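Local coordinates for 5-carboxymethyl-2-hydroxymuconate semialdehyde dehydrogenase (Thermus thermophilus, PDB 2D4E) that catalyses the NAD-dependent oxidation of 5-carboxymethyl-2-hydroxymuconate semialdehyde to the corresponding acid, as a member of the aldehyde dehydrogenase family, at the interface of chains A and B and the interface of chains A and C. Residues are numbered along the deposited sequence; one frame, centred on the assembly and turned at random. Chains: chain A/B/C, 5-carboxymethyl-2-hydroxymuconate semialdehyde dehydrogenase.

Contacts 1 and 2 belong to one two-fold interface, that of chains A and B, and their C-alpha centres lie about 52 Å apart, so the pairing extends over a long stretch of the subunits. Contact 3 joins A to C, its C-alpha centre about 32 Å from that of contact 1 and about 35 Å from that of contact 2. Strand 154-162 serves both interfaces: B:Tyr157 meets chain A in contact 1 and A:Val159 meets chain C in contact 3. Strand 496-504 enters contact 1, and the C-terminal tail beyond it reaches contact 2. In this family subunits commonly pair, and the pairs associate as a dimer of dimers, consistent with the four copies of the assembly.

Contact 1: the interface of chains A and B. Residues chain A 450, 453, 455, 461, 463; chain B 157, 499, 501.
The imidazole of A:His450 takes CE2 of the B:Tyr157 phenol at its edge, in its plane, 3.8 Å from its CE1. CB of B:Ile501, from the same chain as the phenol, lies over one face of that ring near its rim, while water 1 lies in its plane at the edge. A:His450 ND1 and the hydroxyl OH of B:Tyr157 share a fairly straight hydrogen bond of 2.9 Å (162° at the hydrogen), its direction undecided. Water 1, 2.7 Å from B:Tyr157 OH, also joins that hydroxyl to the backbone oxygen of A:His450, so a direct and a water-mediated link tie the phenol to helix 446-455. The methyl of A:Ala453, on the same helix, packs against CD1 and CG2 of B:Ile501, both branches 3.9 Å from its CB. Next to this packing A:Val461 and B:Ile501 form a parallel beta bridge, which carries the sheet from one subunit of the aldehyde dehydrogenase pair into the other. B:Lys499 runs out with CG opposite its backbone N and bends at chi3 (-63°), bringing its amine to the helix. There NZ donates to A:Ala453 O at 2.9 Å, in the carbonyl plane, with a C=O...N angle of 149°.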
# COMPACT_ATOMS: atom_id res chain seq x y z
N HIS A 450 -5.44 18.44 -16.30
CA HIS A 450 -4.53 17.82 -15.34
C HIS A 450 -3.49 18.79 -14.82
O HIS A 450 -3.10 18.72 -13.66
CB HIS A 450 -3.85 16.61 -15.97
CG HIS A 450 -4.78 15.46 -16.18
ND1 HIS A 450 -5.26 14.69 -15.14
CD2 HIS A 450 -5.37 14.98 -17.31
CE1 HIS A 450 -6.12 13.80 -15.62
NE2 HIS A 450 -6.20 13.96 -16.92
N ALA A 453 -5.24 20.93 -12.33
CA ALA A 453 -5.52 20.10 -11.17
C ALA A 453 -4.27 20.00 -10.29
O ALA A 453 -4.35 20.06 -9.07
CB ALA A 453 -5.97 18.72 -11.61
N GLU A 455 -1.68 22.19 -10.13
CA GLU A 455 -1.31 23.49 -9.57
C GLU A 455 -2.33 24.19 -8.67
O GLU A 455 -1.97 25.10 -7.93
CB GLU A 455 -0.92 24.45 -10.71
CG GLU A 455 0.26 23.96 -11.54
CD GLU A 455 1.52 23.78 -10.71
OE1 GLU A 455 2.04 24.78 -10.16
OE2 GLU A 455 2.00 22.63 -10.60
N VAL A 461 -10.12 18.64 -6.26
CA VAL A 461 -10.34 19.28 -7.54
C VAL A 461 -11.29 18.41 -8.34
O VAL A 461 -11.10 17.20 -8.45
CB VAL A 461 -9.03 19.44 -8.33
CG1 VAL A 461 -9.34 20.05 -9.71
CG2 VAL A 461 -8.07 20.32 -7.55
N LEU A 463 -12.99 17.96 -12.03
CA LEU A 463 -12.89 18.34 -13.42
C LEU A 463 -14.20 18.06 -14.13
O LEU A 463 -14.71 16.94 -14.08
CB LEU A 463 -11.76 17.56 -14.10
CG LEU A 463 -10.37 17.69 -13.48
CD1 LEU A 463 -9.39 16.83 -14.27
CD2 LEU A 463 -9.93 19.15 -13.49
N TYR B 157 -8.20 10.15 -8.42
CA TYR B 157 -6.82 9.77 -8.19
C TYR B 157 -6.24 10.80 -7.25
O TYR B 157 -6.68 11.95 -7.23
CB TYR B 157 -6.03 9.67 -9.51
CG TYR B 157 -5.73 10.97 -10.23
CD1 TYR B 157 -4.61 11.75 -9.89
CD2 TYR B 157 -6.53 11.41 -11.28
CE1 TYR B 157 -4.31 12.92 -10.58
CE2 TYR B 157 -6.23 12.59 -11.99
CZ TYR B 157 -5.12 13.33 -11.63
OH TYR B 157 -4.82 14.49 -12.33
N LYS B 499 -4.07 15.43 -2.26
CA LYS B 499 -5.01 16.08 -3.16
C LYS B 499 -5.80 15.02 -3.91
O LYS B 499 -5.21 14.08 -4.45
CB LYS B 499 -4.28 16.98 -4.17
CG LYS B 499 -5.23 17.71 -5.14
CD LYS B 499 -4.50 18.57 -6.16
CE LYS B 499 -3.72 19.69 -5.49
NZ LYS B 499 -3.05 20.57 -6.49
N ILE B 501 -8.22 14.30 -7.05
CA ILE B 501 -8.64 14.87 -8.32
C ILE B 501 -9.69 13.95 -8.94
O ILE B 501 -9.46 12.75 -9.07
CB ILE B 501 -7.43 15.03 -9.25
CG1 ILE B 501 -6.47 16.06 -8.64
CG2 ILE B 501 -7.88 15.47 -10.65
CD1 ILE B 501 -5.05 15.94 -9.11
O HOH W 1 -2.60 16.09 -12.45

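Contact 2: the interface of chains A and B. Residues chain A 511-513; chain B 119-120, 295, 343.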
# COMPACT_ATOMS: atom_id res chain seq x y z
N PRO A 511 26.13 -2.84 22.46
CA PRO A 511 27.34 -2.18 22.95
C PRO A 511 27.54 -2.37 24.46
O PRO A 511 26.58 -2.33 25.23
CB PRO A 511 27.13 -0.72 22.56
CG PRO A 511 25.63 -0.59 22.48
CD PRO A 511 25.22 -1.87 21.83
N LYS A 512 28.80 -2.57 24.86
CA LYS A 512 29.15 -2.80 26.25
C LYS A 512 29.53 -1.52 26.99
O LYS A 512 30.43 -0.80 26.56
CB LYS A 512 30.32 -3.78 26.35
CG LYS A 512 30.20 -5.00 25.45
CD LYS A 512 28.89 -5.73 25.68
CE LYS A 512 28.72 -6.87 24.69
NZ LYS A 512 27.30 -7.31 24.65
N PHE A 513 28.85 -1.26 28.10
CA PHE A 513 29.11 -0.09 28.93
C PHE A 513 29.37 -0.54 30.35
O PHE A 513 28.69 -1.42 30.87
CB PHE A 513 27.90 0.86 28.91
CG PHE A 513 28.06 2.04 27.99
CD1 PHE A 513 28.57 1.89 26.70
CD2 PHE A 513 27.65 3.31 28.40
CE1 PHE A 513 28.68 2.98 25.83
CE2 PHE A 513 27.75 4.41 27.54
CZ PHE A 513 28.27 4.24 26.25
N ARG B 119 32.50 7.85 21.32
CA ARG B 119 31.96 6.51 21.06
C ARG B 119 30.54 6.60 20.54
O ARG B 119 30.07 5.71 19.83
CB ARG B 119 31.95 5.67 22.34
CG ARG B 119 33.27 5.05 22.73
CD ARG B 119 33.05 3.97 23.77
NE ARG B 119 32.11 2.96 23.29
CZ ARG B 119 31.78 1.85 23.94
NH1 ARG B 119 32.33 1.59 25.12
NH2 ARG B 119 30.91 1.01 23.41
N ILE B 120 29.87 7.68 20.90
CA ILE B 120 28.50 7.90 20.48
C ILE B 120 28.43 8.84 19.28
O ILE B 120 27.72 8.57 18.31
CB ILE B 120 27.68 8.50 21.65
CG1 ILE B 120 27.64 7.53 22.83
CG2 ILE B 120 26.26 8.82 21.19
CD1 ILE B 120 26.91 6.22 22.55
N PHE B 295 23.21 0.29 28.73
CA PHE B 295 23.44 1.19 27.61
C PHE B 295 22.28 2.15 27.34
O PHE B 295 22.50 3.34 27.15
CB PHE B 295 23.74 0.40 26.33
CG PHE B 295 24.03 1.28 25.13
CD1 PHE B 295 23.04 1.56 24.19
CD2 PHE B 295 25.30 1.82 24.94
CE1 PHE B 295 23.31 2.38 23.09
CE2 PHE B 295 25.59 2.63 23.84
CZ PHE B 295 24.59 2.91 22.91
N GLU B 343 32.73 6.62 28.26
CA GLU B 343 31.38 6.10 28.06
C GLU B 343 30.31 7.12 28.43
O GLU B 343 29.25 7.18 27.81
CB GLU B 343 31.20 4.81 28.87
CG GLU B 343 32.03 3.66 28.30
CD GLU B 343 32.16 2.47 29.24
OE1 GLU B 343 32.76 1.46 28.82
OE2 GLU B 343 31.69 2.55 30.39
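A:Phe513 and A:Pro511, on the C-terminal tail of chain A, both pack on B:Phe295 of helix 286-298. The CG of A:Pro511 sits over the centre of the B:Phe295 ring, 3.4 Å from its centroid. The two phenyl rings meet edge to face, their planes 85° and their centroids 5.1 Å apart. With CG opposite its backbone N (chi1 -178°), the B:Phe295 ring reaches the tail, and its rotation about CB-CG then turns the CD2 edge to the face of A:Phe513. On the opposite face of A:Phe513 lies the CB methylene of B:Glu343, 3.9 Å from the ring centroid, so the ring is sandwiched between two elements of chain B. Replacing A:Phe513 with an alanine would probably leave the edge of B:Phe295 and the methylene of B:Glu343 without the ring that separates them. Farther out, CE1 of A:Phe513 faces the centre of the B:Arg119 guanidinium, 3.8 Å from CZ, with the two planes inclined by 64°. The same guanidinium makes a weak hydrogen bond from NH1 to A:Lys512 O (3.4 Å). NH1 of B:Arg119 also forms a salt bridge within chain B, 3.7 Å from OE1 of B:Glu343. The patch is likely to hold the C-terminal tail of one subunit on its neighbour and so to extend the A–B pairing.

Contact 3: the interface of chains A and C. Residues chain A 143-144, 159; chain C 147, 149, 151.
This is a two-fold interface between A and C, copies of one aldehyde dehydrogenase family subunit; it probably joins pairs of subunits into the tetramer typical of many family members. Its apolar part centres on C:Pro149, in a loop after strand 145-147, whose ring fits against A:Val159, A:Met143 and A:Glu144. The CG1 methyl of A:Val159, on strand 154-162, touches CG of C:Pro149 at 3.6 Å. From the opposite side of the ring plane A:Met143 crosses the proline obliquely: its CB approaches C:Pro149 CB, and a bend at chi3 (65°) turns the terminal methyl CE back onto the same carbon, 3.7 Å away. The sulfur of this thioether reaches past the ring to the backbone of C:Asp151, with SD 3.5 Å from the carbonyl oxygen O. Farther along the same side, toward the CD end of the ring, CA of A:Glu144 approaches C:Pro149 CD, while its CB packs against the backbone oxygen of C:Thr147 at 3.4 Å. Water also links the two chains. The carbonyl oxygen of C:Pro149 meets both waters: water 2 also contacts the carboxylate oxygen OE1 of A:Glu144 at 2.7 Å, and water 3 lies 3.1 Å from the backbone N of A:Met143. The two waters are 3.2 Å apart.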
# COMPACT_ATOMS: atom_id res chain seq x y z
N MET A 143 -6.43 -2.13 12.64
CA MET A 143 -5.12 -2.30 13.26
C MET A 143 -4.01 -2.57 12.25
O MET A 143 -2.83 -2.57 12.60
CB MET A 143 -5.14 -3.45 14.26
CG MET A 143 -6.19 -3.34 15.36
SD MET A 143 -6.15 -4.82 16.40
CE MET A 143 -4.47 -4.66 17.14
N GLU A 144 -4.39 -2.81 11.00
CA GLU A 144 -3.44 -3.15 9.94
C GLU A 144 -2.45 -2.09 9.47
O GLU A 144 -2.78 -0.92 9.30
CB GLU A 144 -4.21 -3.65 8.71
CG GLU A 144 -5.12 -4.83 8.98
CD GLU A 144 -6.07 -5.14 7.83
OE1 GLU A 144 -6.94 -6.02 8.00
OE2 GLU A 144 -5.96 -4.50 6.75
N VAL A 159 1.54 -1.67 13.79
CA VAL A 159 0.12 -1.88 13.96
C VAL A 159 -0.46 -0.56 14.41
O VAL A 159 0.28 0.37 14.73
CB VAL A 159 -0.20 -2.97 15.02
CG1 VAL A 159 0.49 -4.28 14.65
CG2 VAL A 159 0.24 -2.49 16.40
N THR C 147 0.73 -6.32 7.95
CA THR C 147 0.32 -6.92 9.22
C THR C 147 -1.20 -6.97 9.22
O THR C 147 -1.86 -6.04 8.74
CB THR C 147 0.78 -6.12 10.48
OG1 THR C 147 0.30 -4.77 10.40
CG2 THR C 147 2.30 -6.13 10.60
N PRO C 149 -3.46 -7.75 12.19
CA PRO C 149 -3.80 -8.11 13.57
C PRO C 149 -5.30 -8.35 13.69
O PRO C 149 -6.09 -7.74 12.98
CB PRO C 149 -3.37 -6.87 14.37
CG PRO C 149 -2.33 -6.21 13.49
CD PRO C 149 -2.93 -6.38 12.12
N ASP C 151 -7.87 -8.04 16.55
CA ASP C 151 -8.19 -7.63 17.91
C ASP C 151 -6.98 -7.89 18.82
O ASP C 151 -5.84 -7.58 18.46
CB ASP C 151 -9.43 -8.37 18.42
CG ASP C 151 -10.62 -8.23 17.48
OD1 ASP C 151 -10.86 -7.12 16.95
OD2 ASP C 151 -11.33 -9.24 17.26
O HOH W 2 -6.55 -7.72 10.04
O HOH W 3 -7.08 -5.09 11.79